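Local structure of Slr1964 protein (Synechocystis sp., 4JDX) at residues 17-22 with 100-105; 32-37 with 88-93; 80-85 with 110-115; 25-30 with 71-76; 40-45 with 60-65. The protein accelerates the return of the active red form of the orange carotenoid protein to its orange form, restoring phycobilisome fluorescence after photoprotective quenching. One frame throughout, in Å; residues are numbered along the deposited sequence.

Contacts 1, 4, 2 and 5 follow one another along helix 17-47, all partly buried; the first three tie it to loops or helix ends. Contact 5 pairs that helix with helix 53-70 by side-chain packing and lies about 33 Å, centre to centre, from contact 1. Contact 1 is the most polar, a carboxylate gripping a lysine and a helix start. Contacts 2 and 4 lie near the centre of the folded chain and share the K72 salt bridges to E34 and E90. Contact 3, between helices 80-89 and 103-114, is a surface contact of apolar side chains; like contacts 4 and 5, it has no cross-segment hydrogen bond. It meets contact 4 through F84 and F27.

Contact 1. Residues 17-22 with 100-105; sequences QAETQS and FLAADK
This is a salt bridge and helix N-terminus contact with an aromatic flank, joining the first turns of helix 17-47 to the N-cap and first turn of helix 103-114 in an all-helical chain. A102 occupies the N-cap position, and its backbone N donates to E19 OE2 over 2.9 Å at an N-H...O angle of 152°, nearly along the C-O axis of the carboxylate. E19 holds CG anti to its carbonyl carbon and runs extended from there, so that its tip meets the tip of K105 head-on. K105 NZ lies 2.6 Å from E19 OE1 in a salt bridge and also donates to OE2, approaching that oxygen from above the carboxylate plane. OE2 therefore accepts two bonds. The lysine ammonium has further partners in P14 O, by a hydrogen bond, and the W15 ring, by a cation-pi contact. On the way out, E19 CG rests 4.0 Å from L101 CD2. An alanine in place of E19 would remove the carboxylate and would probably leave the A102 amide and K105 without this shared partner, loosening the helix start from helix 17-47. Beside the salt bridge, F100 stands with one ring face against its neighbour L101 CG and the opposite face against S22. S22 CB makes a CH-pi contact 3.6 Å from the ring centroid, while E19 O sits at the ring edge, 3.3 Å from F100 CE1.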
# COMPACT_ATOMS: atom_id res chain seq x y z
N GLN A 17 27.43 6.22 -28.19
CA GLN A 17 27.81 6.02 -26.80
C GLN A 17 27.32 7.19 -25.96
O GLN A 17 26.76 7.01 -24.88
CB GLN A 17 29.33 5.90 -26.70
CG GLN A 17 29.84 5.49 -25.34
CD GLN A 17 31.33 5.21 -25.35
OE1 GLN A 17 31.96 5.18 -26.41
NE2 GLN A 17 31.90 4.99 -24.18
N ALA A 18 27.53 8.40 -26.48
CA ALA A 18 27.15 9.62 -25.78
C ALA A 18 25.64 9.68 -25.56
O ALA A 18 25.18 10.12 -24.50
CB ALA A 18 27.62 10.85 -26.57
N GLU A 19 24.88 9.23 -26.55
CA GLU A 19 23.42 9.23 -26.45
C GLU A 19 22.92 8.26 -25.39
O GLU A 19 22.06 8.60 -24.58
CB GLU A 19 22.80 8.90 -27.81
CG GLU A 19 22.77 10.07 -28.78
CD GLU A 19 22.18 9.71 -30.12
OE1 GLU A 19 22.54 8.65 -30.67
OE2 GLU A 19 21.34 10.49 -30.63
N THR A 20 23.47 7.05 -25.38
CA THR A 20 23.04 6.01 -24.45
C THR A 20 23.42 6.38 -23.01
O THR A 20 22.67 6.11 -22.07
CB THR A 20 23.66 4.64 -24.79
OG1 THR A 20 25.09 4.76 -24.82
CG2 THR A 20 23.17 4.15 -26.14
N GLN A 21 24.58 7.00 -22.86
CA GLN A 21 25.09 7.35 -21.54
C GLN A 21 24.30 8.49 -20.92
O GLN A 21 23.95 8.45 -19.73
CB GLN A 21 26.57 7.72 -21.62
CG GLN A 21 27.20 8.08 -20.29
CD GLN A 21 28.70 8.30 -20.39
OE1 GLN A 21 29.31 8.01 -21.42
NE2 GLN A 21 29.31 8.80 -19.32
N SER A 22 24.00 9.51 -21.71
CA SER A 22 23.24 10.66 -21.23
C SER A 22 21.76 10.32 -21.06
O SER A 22 21.07 10.92 -20.23
CB SER A 22 23.40 11.85 -22.18
OG SER A 22 24.58 12.57 -21.89
N PHE A 100 20.75 16.45 -26.27
CA PHE A 100 21.96 15.65 -26.47
C PHE A 100 21.69 14.58 -27.53
O PHE A 100 22.62 14.00 -28.09
CB PHE A 100 22.42 15.01 -25.16
CG PHE A 100 21.49 13.94 -24.65
CD1 PHE A 100 21.64 12.62 -25.04
CD2 PHE A 100 20.47 14.26 -23.77
CE1 PHE A 100 20.79 11.64 -24.57
CE2 PHE A 100 19.61 13.28 -23.31
CZ PHE A 100 19.77 11.97 -23.70
N LEU A 101 20.41 14.35 -27.80
CA LEU A 101 20.00 13.37 -28.79
C LEU A 101 20.05 13.93 -30.21
O LEU A 101 20.06 15.14 -30.40
CB LEU A 101 18.58 12.89 -28.51
CG LEU A 101 18.36 12.12 -27.21
CD1 LEU A 101 16.88 11.88 -26.99
CD2 LEU A 101 19.14 10.81 -27.23
N ALA A 102 20.10 13.03 -31.19
CA ALA A 102 19.97 13.41 -32.59
C ALA A 102 18.65 14.16 -32.79
O ALA A 102 17.67 13.91 -32.09
CB ALA A 102 20.02 12.17 -33.47
N ALA A 103 18.64 15.07 -33.76
CA ALA A 103 17.48 15.91 -34.02
C ALA A 103 16.24 15.08 -34.36
O ALA A 103 15.13 15.41 -33.94
CB ALA A 103 17.79 16.88 -35.16
N ASP A 104 16.43 14.00 -35.12
CA ASP A 104 15.31 13.17 -35.56
C ASP A 104 14.64 12.47 -34.37
O ASP A 104 13.42 12.33 -34.34
CB ASP A 104 15.77 12.14 -36.61
CG ASP A 104 16.92 11.28 -36.13
OD1 ASP A 104 17.45 11.53 -35.03
OD2 ASP A 104 17.31 10.35 -36.87
N LYS A 105 15.43 12.05 -33.39
CA LYS A 105 14.90 11.43 -32.19
C LYS A 105 14.09 12.42 -31.37
O LYS A 105 13.02 12.09 -30.86
CB LYS A 105 16.04 10.86 -31.34
CG LYS A 105 16.71 9.65 -31.95
CD LYS A 105 18.02 9.33 -31.27
CE LYS A 105 18.73 8.20 -31.99
NZ LYS A 105 20.19 8.20 -31.71

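Contact 2. Residues 32-37 with 88-93; sequences QRELDG and LKEGLV
R33, on helix 17-47, leans over the turn that ends helix 80-89. Its CB touches L92 CD2 at 4.2 Å. With CG anti to the carbonyl carbon (chi1 -67°), the chain then runs extended to NE and carries CD to 3.5 Å from L92 O. At the tip, NH1 donates to that same L92 O over 2.9 Å with an N-H...O angle of 153°. The oxygen lies at the edge of the guanidinium, in its plane, although the donor stands above the carbonyl plane. NH2 turns to another partner, E97, in a salt bridge. The next residue, E34, crosses L92 obliquely, and its CD lies 3.9 Å from L92 CD1, so L92 CD1 lies along the E34 side chain out to its carboxylate, while CD2 rests on the E34 backbone and on R33 CB. E34 OE2 comes within 4.4 Å of E90 OE1, a pair of like charges that K72 probably makes tolerable by bridging to both; E34 OE1 is also hydrogen-bonded to Y73 OH. L92 follows directly on G91, which has positive phi and two bonds back into the last turn, the Schellman motif that closes a helix C-terminus.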
# COMPACT_ATOMS: atom_id res chain seq x y z
N GLN A 32 14.06 9.88 -10.08
CA GLN A 32 14.10 10.60 -8.82
C GLN A 32 12.95 11.60 -8.74
O GLN A 32 12.37 11.79 -7.67
CB GLN A 32 15.44 11.31 -8.64
CG GLN A 32 16.61 10.35 -8.45
CD GLN A 32 16.51 9.58 -7.15
OE1 GLN A 32 15.97 10.07 -6.16
NE2 GLN A 32 17.03 8.35 -7.14
N ARG A 33 12.62 12.21 -9.87
CA ARG A 33 11.53 13.17 -9.91
C ARG A 33 10.20 12.48 -9.63
O ARG A 33 9.31 13.05 -9.00
CB ARG A 33 11.46 13.86 -11.27
CG ARG A 33 12.63 14.77 -11.59
CD ARG A 33 12.25 15.75 -12.68
NE ARG A 33 13.30 16.72 -12.98
CZ ARG A 33 13.96 16.81 -14.13
NH1 ARG A 33 13.69 16.00 -15.15
NH2 ARG A 33 14.89 17.74 -14.28
N GLU A 34 10.08 11.24 -10.09
CA GLU A 34 8.84 10.48 -9.91
C GLU A 34 8.69 10.05 -8.46
O GLU A 34 7.57 9.98 -7.94
CB GLU A 34 8.81 9.27 -10.84
CG GLU A 34 7.45 8.59 -10.88
CD GLU A 34 7.33 7.58 -11.99
OE1 GLU A 34 8.37 7.06 -12.45
OE2 GLU A 34 6.19 7.30 -12.41
N LEU A 35 9.81 9.75 -7.80
CA LEU A 35 9.79 9.41 -6.39
C LEU A 35 9.30 10.59 -5.57
O LEU A 35 8.47 10.44 -4.68
CB LEU A 35 11.19 9.01 -5.91
CG LEU A 35 11.81 7.76 -6.54
CD1 LEU A 35 13.19 7.51 -5.92
CD2 LEU A 35 10.90 6.55 -6.38
N ASP A 36 9.83 11.77 -5.88
CA ASP A 36 9.46 12.99 -5.16
C ASP A 36 7.96 13.27 -5.30
O ASP A 36 7.29 13.59 -4.32
CB ASP A 36 10.27 14.18 -5.67
CG ASP A 36 11.72 14.13 -5.22
OD1 ASP A 36 12.00 13.48 -4.20
OD2 ASP A 36 12.57 14.76 -5.88
N GLY A 37 7.45 13.13 -6.51
CA GLY A 37 6.03 13.36 -6.76
C GLY A 37 5.19 12.32 -6.04
O GLY A 37 4.22 12.65 -5.37
N LEU A 88 8.03 12.70 -21.04
CA LEU A 88 7.82 14.08 -21.45
C LEU A 88 6.37 14.47 -21.23
O LEU A 88 6.07 15.56 -20.75
CB LEU A 88 8.19 14.25 -22.92
CG LEU A 88 8.07 15.66 -23.49
CD1 LEU A 88 9.05 16.61 -22.81
CD2 LEU A 88 8.29 15.62 -24.99
N LYS A 89 5.47 13.57 -21.60
CA LYS A 89 4.04 13.80 -21.43
C LYS A 89 3.69 13.91 -19.95
O LYS A 89 2.80 14.67 -19.57
CB LYS A 89 3.24 12.67 -22.07
CG LYS A 89 1.78 13.00 -22.28
CD LYS A 89 1.01 11.82 -22.84
CE LYS A 89 -0.44 12.18 -23.07
NZ LYS A 89 -1.29 10.98 -23.28
N GLU A 90 4.39 13.14 -19.12
CA GLU A 90 4.14 13.11 -17.68
C GLU A 90 4.90 14.21 -16.94
O GLU A 90 4.77 14.36 -15.73
CB GLU A 90 4.51 11.74 -17.11
CG GLU A 90 3.61 10.61 -17.56
CD GLU A 90 4.01 9.27 -16.97
OE1 GLU A 90 4.97 9.24 -16.17
OE2 GLU A 90 3.38 8.25 -17.31
N GLY A 91 5.71 14.98 -17.67
CA GLY A 91 6.44 16.08 -17.08
C GLY A 91 7.64 15.64 -16.27
O GLY A 91 8.18 16.41 -15.47
N LEU A 92 8.06 14.39 -16.46
CA LEU A 92 9.20 13.84 -15.73
C LEU A 92 10.53 14.22 -16.38
O LEU A 92 11.59 14.13 -15.75
CB LEU A 92 9.07 12.32 -15.61
CG LEU A 92 7.92 11.86 -14.70
CD1 LEU A 92 7.82 10.35 -14.66
CD2 LEU A 92 8.09 12.43 -13.30
N VAL A 93 10.47 14.64 -17.64
CA VAL A 93 11.61 15.26 -18.29
C VAL A 93 11.15 16.48 -19.08
O VAL A 93 10.01 16.54 -19.55
CB VAL A 93 12.35 14.29 -19.23
CG1 VAL A 93 12.78 13.03 -18.48
CG2 VAL A 93 11.47 13.94 -20.44

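Contact 3. Residues 80-85 with 110-115; sequences IIFVFA and KALARL
L112 is the principal bump here. It projects from helix 103-114 toward helix 80-89, between the side chains of I81, F82 and A85. Its CB settles against A85 CB at 3.8 Å, where the small alanine leaves the helix surface low. Further out, L112 CD1 approaches I81 CG2 at 4.2 Å and comes to 4.0 Å from F82 CD1. The methyl meets the edge of the phenyl ring, near its plane, and the two side chains cross obliquely. One residue on, A113 makes a shallower fit: its CB lies 3.5 Å from A85 O, and the CA atoms of A85 and A113 are just 4.9 Å apart. The short helix segments cross at -54°, with axes 8.7 Å apart at closest approach, close enough for A85 and A113 to bring their backbones near each other. I109 of helix 103-114 also touches I81 and F84, and F84 packs on A23 and L26 of helix 17-47 as well. No hydrogen bond or salt bridge spans the segments, so the two helices are matched here by shape and apolar contact, with F82 at the exposed margin.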
# COMPACT_ATOMS: atom_id res chain seq x y z
N ILE A 80 12.55 2.47 -26.00
CA ILE A 80 13.24 3.58 -25.35
C ILE A 80 12.73 4.93 -25.84
O ILE A 80 12.66 5.89 -25.06
CB ILE A 80 14.77 3.50 -25.55
CG1 ILE A 80 15.47 4.62 -24.77
CG2 ILE A 80 15.11 3.58 -27.03
CD1 ILE A 80 16.97 4.47 -24.72
N ILE A 81 12.39 5.01 -27.11
CA ILE A 81 11.85 6.24 -27.69
C ILE A 81 10.45 6.51 -27.15
O ILE A 81 10.10 7.66 -26.87
CB ILE A 81 11.77 6.16 -29.23
CG1 ILE A 81 13.18 6.07 -29.82
CG2 ILE A 81 11.04 7.37 -29.79
CD1 ILE A 81 13.98 7.35 -29.69
N PHE A 82 9.66 5.46 -27.01
CA PHE A 82 8.31 5.58 -26.48
C PHE A 82 8.36 6.02 -25.02
O PHE A 82 7.54 6.81 -24.57
CB PHE A 82 7.56 4.24 -26.59
CG PHE A 82 7.40 3.75 -28.01
CD1 PHE A 82 7.41 4.64 -29.08
CD2 PHE A 82 7.24 2.40 -28.28
CE1 PHE A 82 7.26 4.19 -30.37
CE2 PHE A 82 7.09 1.95 -29.58
CZ PHE A 82 7.10 2.85 -30.63
N VAL A 83 9.35 5.50 -24.29
CA VAL A 83 9.50 5.80 -22.88
C VAL A 83 9.72 7.30 -22.67
O VAL A 83 9.05 7.92 -21.85
CB VAL A 83 10.68 5.03 -22.25
CG1 VAL A 83 10.91 5.47 -20.81
CG2 VAL A 83 10.44 3.52 -22.33
N PHE A 84 10.66 7.86 -23.43
CA PHE A 84 10.95 9.29 -23.32
C PHE A 84 9.71 10.13 -23.59
O PHE A 84 9.44 11.11 -22.89
CB PHE A 84 12.08 9.69 -24.27
CG PHE A 84 13.45 9.42 -23.72
CD1 PHE A 84 13.86 10.02 -22.54
CD2 PHE A 84 14.33 8.57 -24.37
CE1 PHE A 84 15.12 9.77 -22.03
CE2 PHE A 84 15.58 8.32 -23.86
CZ PHE A 84 15.98 8.93 -22.69
N ALA A 85 8.94 9.74 -24.61
CA ALA A 85 7.71 10.43 -24.95
C ALA A 85 6.76 10.45 -23.75
O ALA A 85 6.17 11.48 -23.43
CB ALA A 85 7.04 9.76 -26.14
N LYS A 110 8.92 14.40 -29.20
CA LYS A 110 8.02 15.53 -29.00
C LYS A 110 6.68 15.27 -29.68
O LYS A 110 5.62 15.57 -29.13
CB LYS A 110 8.64 16.82 -29.54
CG LYS A 110 9.89 17.25 -28.80
CD LYS A 110 10.46 18.53 -29.38
CE LYS A 110 11.75 18.93 -28.67
NZ LYS A 110 12.23 20.27 -29.09
N ALA A 111 6.74 14.70 -30.88
CA ALA A 111 5.54 14.43 -31.67
C ALA A 111 4.63 13.45 -30.96
O ALA A 111 3.43 13.69 -30.81
CB ALA A 111 5.93 13.89 -33.05
N LEU A 112 5.20 12.34 -30.51
CA LEU A 112 4.44 11.30 -29.82
C LEU A 112 3.82 11.82 -28.53
O LEU A 112 2.71 11.42 -28.16
CB LEU A 112 5.34 10.10 -29.52
CG LEU A 112 5.91 9.39 -30.76
CD1 LEU A 112 6.97 8.37 -30.35
CD2 LEU A 112 4.79 8.73 -31.56
N ALA A 113 4.53 12.72 -27.86
CA ALA A 113 4.08 13.26 -26.58
C ALA A 113 2.97 14.30 -26.76
O ALA A 113 2.14 14.49 -25.86
CB ALA A 113 5.26 13.87 -25.83
N ARG A 114 2.96 14.97 -27.90
CA ARG A 114 1.94 15.98 -28.18
C ARG A 114 0.55 15.35 -28.20
O ARG A 114 -0.40 15.89 -27.64
CB ARG A 114 2.21 16.67 -29.52
CG ARG A 114 3.16 17.86 -29.43
CD ARG A 114 3.26 18.58 -30.76
NE ARG A 114 4.22 17.94 -31.66
CZ ARG A 114 5.49 18.30 -31.80
NH1 ARG A 114 6.00 19.31 -31.09
NH2 ARG A 114 6.27 17.65 -32.65
N LEU A 115 0.45 14.19 -28.85
CA LEU A 115 -0.81 13.47 -28.93
C LEU A 115 -1.13 12.80 -27.60
O LEU A 115 -0.26 12.60 -26.76
CB LEU A 115 -0.74 12.42 -30.05
CG LEU A 115 -0.86 12.94 -31.48
CD1 LEU A 115 -2.24 13.54 -31.74
CD2 LEU A 115 0.23 13.96 -31.80
OXT LEU A 115 -2.28 12.45 -27.33

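Contact 4. Residues 25-30 with 71-76; sequences ALFRKA and GKYDDR
Two aromatic side chains carry this contact, F27 from helix 17-47 and Y73 from the loop after helix 53-70. The edge of the Y73 ring faces one face of F27, with CD1 of Y73 over that face, toward its rim. The centroids are 5.8 Å apart and the planes stand at 69°, an edge-to-face stack. Y73 then runs along the helix: CE1 lies 3.6 Å from F27 O and, at the ring edge, 4.0 Å from A30 CB. At the F27 ring edge sits D74 O, 3.8 Å from CE2. The tyrosine hydroxyl finds its hydrogen-bond partner in E34 OE1, one turn beyond A30. Y73 is the centre of an inverse gamma turn, and an Asx turn follows it, in which D74 OD1 accepts from R76 N over 3.1 Å. An alanine at Y73 would remove the ring and hydroxyl and would probably leave the F27 face and A30 poorly packed and E34 without that bond. Further out, R76 grips the D74 carboxylate side-on through NE and NH2; NH2 lies 2.6 Å from D74 OD2. D75 OD1 is hydrogen-bonded to H24 NE2 of helix 17-47, and F84 and L87 of helix 80-89 pack on F27.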
# COMPACT_ATOMS: atom_id res chain seq x y z
N ALA A 25 21.47 8.77 -17.68
CA ALA A 25 21.57 9.79 -16.65
C ALA A 25 20.25 10.53 -16.53
O ALA A 25 19.86 10.97 -15.45
CB ALA A 25 22.70 10.75 -16.96
N LEU A 26 19.56 10.67 -17.66
CA LEU A 26 18.28 11.38 -17.69
C LEU A 26 17.17 10.49 -17.13
O LEU A 26 16.23 10.97 -16.50
CB LEU A 26 17.95 11.83 -19.11
CG LEU A 26 16.63 12.58 -19.25
CD1 LEU A 26 16.55 13.72 -18.23
CD2 LEU A 26 16.46 13.11 -20.67
N PHE A 27 17.28 9.18 -17.38
CA PHE A 27 16.35 8.21 -16.82
C PHE A 27 16.36 8.28 -15.30
O PHE A 27 15.31 8.39 -14.67
CB PHE A 27 16.71 6.79 -17.26
CG PHE A 27 15.99 6.32 -18.49
CD1 PHE A 27 15.33 7.21 -19.32
CD2 PHE A 27 15.96 4.97 -18.81
CE1 PHE A 27 14.67 6.77 -20.45
CE2 PHE A 27 15.29 4.53 -19.94
CZ PHE A 27 14.65 5.42 -20.75
N ARG A 28 17.55 8.20 -14.72
CA ARG A 28 17.69 8.24 -13.27
C ARG A 28 17.14 9.54 -12.71
O ARG A 28 16.49 9.55 -11.67
CB ARG A 28 19.16 8.07 -12.89
CG ARG A 28 19.74 6.71 -13.27
CD ARG A 28 21.15 6.54 -12.74
NE ARG A 28 22.13 7.30 -13.51
CZ ARG A 28 22.91 6.80 -14.47
NH1 ARG A 28 22.85 5.51 -14.79
NH2 ARG A 28 23.76 7.59 -15.11
N LYS A 29 17.41 10.64 -13.41
CA LYS A 29 16.94 11.95 -12.99
C LYS A 29 15.41 11.96 -12.92
O LYS A 29 14.83 12.37 -11.91
CB LYS A 29 17.41 13.01 -13.99
CG LYS A 29 17.36 14.43 -13.48
CD LYS A 29 17.75 15.41 -14.57
CE LYS A 29 18.18 16.75 -14.02
NZ LYS A 29 19.67 16.86 -13.93
N ALA A 30 14.77 11.50 -13.99
CA ALA A 30 13.32 11.42 -14.06
C ALA A 30 12.79 10.50 -12.97
O ALA A 30 11.78 10.79 -12.32
CB ALA A 30 12.89 10.92 -15.43
N GLY A 71 8.92 -1.18 -13.96
CA GLY A 71 9.17 -1.53 -15.35
C GLY A 71 9.04 -0.37 -16.32
O GLY A 71 9.03 -0.57 -17.54
N LYS A 72 8.97 0.85 -15.80
CA LYS A 72 8.75 2.03 -16.64
C LYS A 72 10.00 2.48 -17.38
O LYS A 72 9.93 2.93 -18.52
CB LYS A 72 8.21 3.20 -15.81
CG LYS A 72 8.16 4.51 -16.57
CD LYS A 72 7.70 5.66 -15.70
CE LYS A 72 6.19 5.79 -15.70
NZ LYS A 72 5.75 7.09 -15.14
N TYR A 73 11.16 2.36 -16.73
CA TYR A 73 12.40 2.88 -17.29
C TYR A 73 13.15 1.82 -18.09
O TYR A 73 14.25 1.40 -17.72
CB TYR A 73 13.27 3.46 -16.17
CG TYR A 73 12.60 4.64 -15.51
CD1 TYR A 73 12.74 5.92 -16.01
CD2 TYR A 73 11.78 4.47 -14.40
CE1 TYR A 73 12.12 7.00 -15.42
CE2 TYR A 73 11.15 5.54 -13.80
CZ TYR A 73 11.32 6.81 -14.32
OH TYR A 73 10.70 7.89 -13.74
N ASP A 74 12.54 1.40 -19.20
CA ASP A 74 13.11 0.39 -20.07
C ASP A 74 13.98 1.04 -21.14
O ASP A 74 13.50 1.83 -21.94
CB ASP A 74 11.97 -0.40 -20.72
CG ASP A 74 12.46 -1.64 -21.44
OD1 ASP A 74 13.69 -1.81 -21.58
OD2 ASP A 74 11.61 -2.43 -21.89
N ASP A 75 15.27 0.70 -21.14
CA ASP A 75 16.24 1.35 -22.02
C ASP A 75 16.42 0.60 -23.34
O ASP A 75 17.26 0.97 -24.16
CB ASP A 75 17.59 1.47 -21.31
CG ASP A 75 18.29 0.14 -21.16
OD1 ASP A 75 19.53 0.12 -21.09
OD2 ASP A 75 17.59 -0.90 -21.10
N ARG A 76 15.62 -0.44 -23.55
CA ARG A 76 15.75 -1.26 -24.76
C ARG A 76 15.37 -0.48 -26.02
O ARG A 76 14.49 0.38 -26.00
CB ARG A 76 14.91 -2.54 -24.64
CG ARG A 76 15.55 -3.57 -23.73
CD ARG A 76 14.67 -4.80 -23.55
NE ARG A 76 13.43 -4.49 -22.85
CZ ARG A 76 12.51 -5.39 -22.52
NH1 ARG A 76 12.70 -6.67 -22.82
NH2 ARG A 76 11.41 -5.02 -21.89

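Contact 5. Residues 40-45 with 60-65; sequences ATVQAQ and DFLSAK
F61 presents one face of its ring to the side-chain amide of Q45, whose OE1 sits above the plane, displaced toward the rim and 3.8 Å from CD2 of F61. The amide and ring planes are 45° apart. Q45 reaches this place with CG in the crowded position between the backbone N and the carbonyl carbon (chi1 64°), and its chain then runs extended. The phenyl ring, with CG anti to its own backbone N, is directed across the interhelical groove. At the ring edge, near its plane, comes V42 CG2, 4.1 Å from F61 CE2. The T41 and F61 side chains cross at about a right angle, with OG1 of T41 3.8 Å from F61 CE2; that hydroxyl is hydrogen-bonded to L38 O, within its own helix. Together these contacts build part of an antiparallel helical hairpin: helices 17-47 and 53-70 run at 170° to one another in these segments, their axes 11.5 Å apart at closest approach. Deeper in, the same V42 CG2 also meets L62 CD2 at 3.7 Å, the two side chains crossing nearly at right angles. Both residues are buried, and a second subunit helps to cover them: L55 of the other chain packs on V42, and H59 of that chain packs on L62. K65, a turn beyond F61, touches L38 of helix 17-47.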
# COMPACT_ATOMS: atom_id res chain seq x y z
N ALA A 40 5.01 12.86 -2.32
CA ALA A 40 4.19 14.02 -2.00
C ALA A 40 2.70 13.68 -2.02
O ALA A 40 1.96 14.05 -1.11
CB ALA A 40 4.49 15.16 -2.97
N THR A 41 2.26 12.98 -3.06
CA THR A 41 0.86 12.61 -3.19
C THR A 41 0.46 11.66 -2.06
O THR A 41 -0.56 11.86 -1.40
CB THR A 41 0.56 11.92 -4.54
OG1 THR A 41 1.37 10.75 -4.69
CG2 THR A 41 0.82 12.88 -5.70
N VAL A 42 1.27 10.63 -1.86
CA VAL A 42 1.04 9.66 -0.80
C VAL A 42 0.94 10.35 0.55
O VAL A 42 -0.01 10.13 1.31
CB VAL A 42 2.19 8.63 -0.74
CG1 VAL A 42 2.12 7.79 0.54
CG2 VAL A 42 2.17 7.75 -1.98
N GLN A 43 1.93 11.18 0.84
CA GLN A 43 1.98 11.90 2.10
C GLN A 43 0.75 12.78 2.27
O GLN A 43 0.34 13.09 3.39
CB GLN A 43 3.25 12.77 2.15
CG GLN A 43 4.03 12.65 3.45
CD GLN A 43 5.45 13.15 3.31
OE1 GLN A 43 5.84 13.69 2.27
NE2 GLN A 43 6.25 12.97 4.35
N ALA A 44 0.16 13.16 1.14
CA ALA A 44 -0.96 14.10 1.14
C ALA A 44 -2.29 13.38 1.36
O ALA A 44 -3.03 13.71 2.29
CB ALA A 44 -1.00 14.86 -0.18
N GLN A 45 -2.57 12.38 0.53
CA GLN A 45 -3.85 11.69 0.59
C GLN A 45 -3.92 10.75 1.79
O GLN A 45 -4.95 10.12 2.04
CB GLN A 45 -4.13 10.93 -0.71
CG GLN A 45 -3.15 9.81 -1.01
CD GLN A 45 -3.53 9.03 -2.26
OE1 GLN A 45 -2.81 9.06 -3.26
NE2 GLN A 45 -4.65 8.32 -2.21
N ASP A 60 -4.14 0.69 -2.92
CA ASP A 60 -4.27 0.27 -4.31
C ASP A 60 -3.39 1.14 -5.20
O ASP A 60 -2.74 0.66 -6.12
CB ASP A 60 -5.72 0.37 -4.76
CG ASP A 60 -6.64 -0.58 -4.03
OD1 ASP A 60 -6.14 -1.59 -3.48
OD2 ASP A 60 -7.86 -0.33 -4.00
N PHE A 61 -3.38 2.44 -4.90
CA PHE A 61 -2.58 3.41 -5.64
C PHE A 61 -1.09 3.07 -5.58
O PHE A 61 -0.42 3.04 -6.61
CB PHE A 61 -2.84 4.82 -5.10
CG PHE A 61 -1.93 5.87 -5.67
CD1 PHE A 61 -2.17 6.42 -6.91
CD2 PHE A 61 -0.82 6.31 -4.96
CE1 PHE A 61 -1.33 7.38 -7.43
CE2 PHE A 61 0.01 7.27 -5.48
CZ PHE A 61 -0.24 7.81 -6.72
N LEU A 62 -0.59 2.82 -4.37
CA LEU A 62 0.82 2.46 -4.19
C LEU A 62 1.18 1.17 -4.90
O LEU A 62 2.22 1.08 -5.56
CB LEU A 62 1.15 2.32 -2.70
CG LEU A 62 1.50 3.60 -1.95
CD1 LEU A 62 1.45 3.35 -0.45
CD2 LEU A 62 2.87 4.11 -2.37
N SER A 63 0.33 0.16 -4.75
CA SER A 63 0.55 -1.13 -5.39
C SER A 63 0.74 -0.94 -6.89
O SER A 63 1.64 -1.53 -7.50
CB SER A 63 -0.63 -2.07 -5.15
OG SER A 63 -0.65 -2.58 -3.82
N ALA A 64 -0.10 -0.09 -7.47
CA ALA A 64 -0.13 0.11 -8.91
C ALA A 64 1.05 0.97 -9.36
O ALA A 64 1.76 0.61 -10.29
CB ALA A 64 -1.44 0.77 -9.32
N LYS A 65 1.24 2.10 -8.68
CA LYS A 65 2.29 3.04 -9.05
C LYS A 65 3.66 2.39 -8.89
O LYS A 65 4.60 2.72 -9.61
CB LYS A 65 2.21 4.31 -8.21
CG LYS A 65 2.57 5.58 -8.98
CD LYS A 65 1.52 5.91 -10.03
CE LYS A 65 1.76 7.26 -10.67
NZ LYS A 65 3.09 7.35 -11.34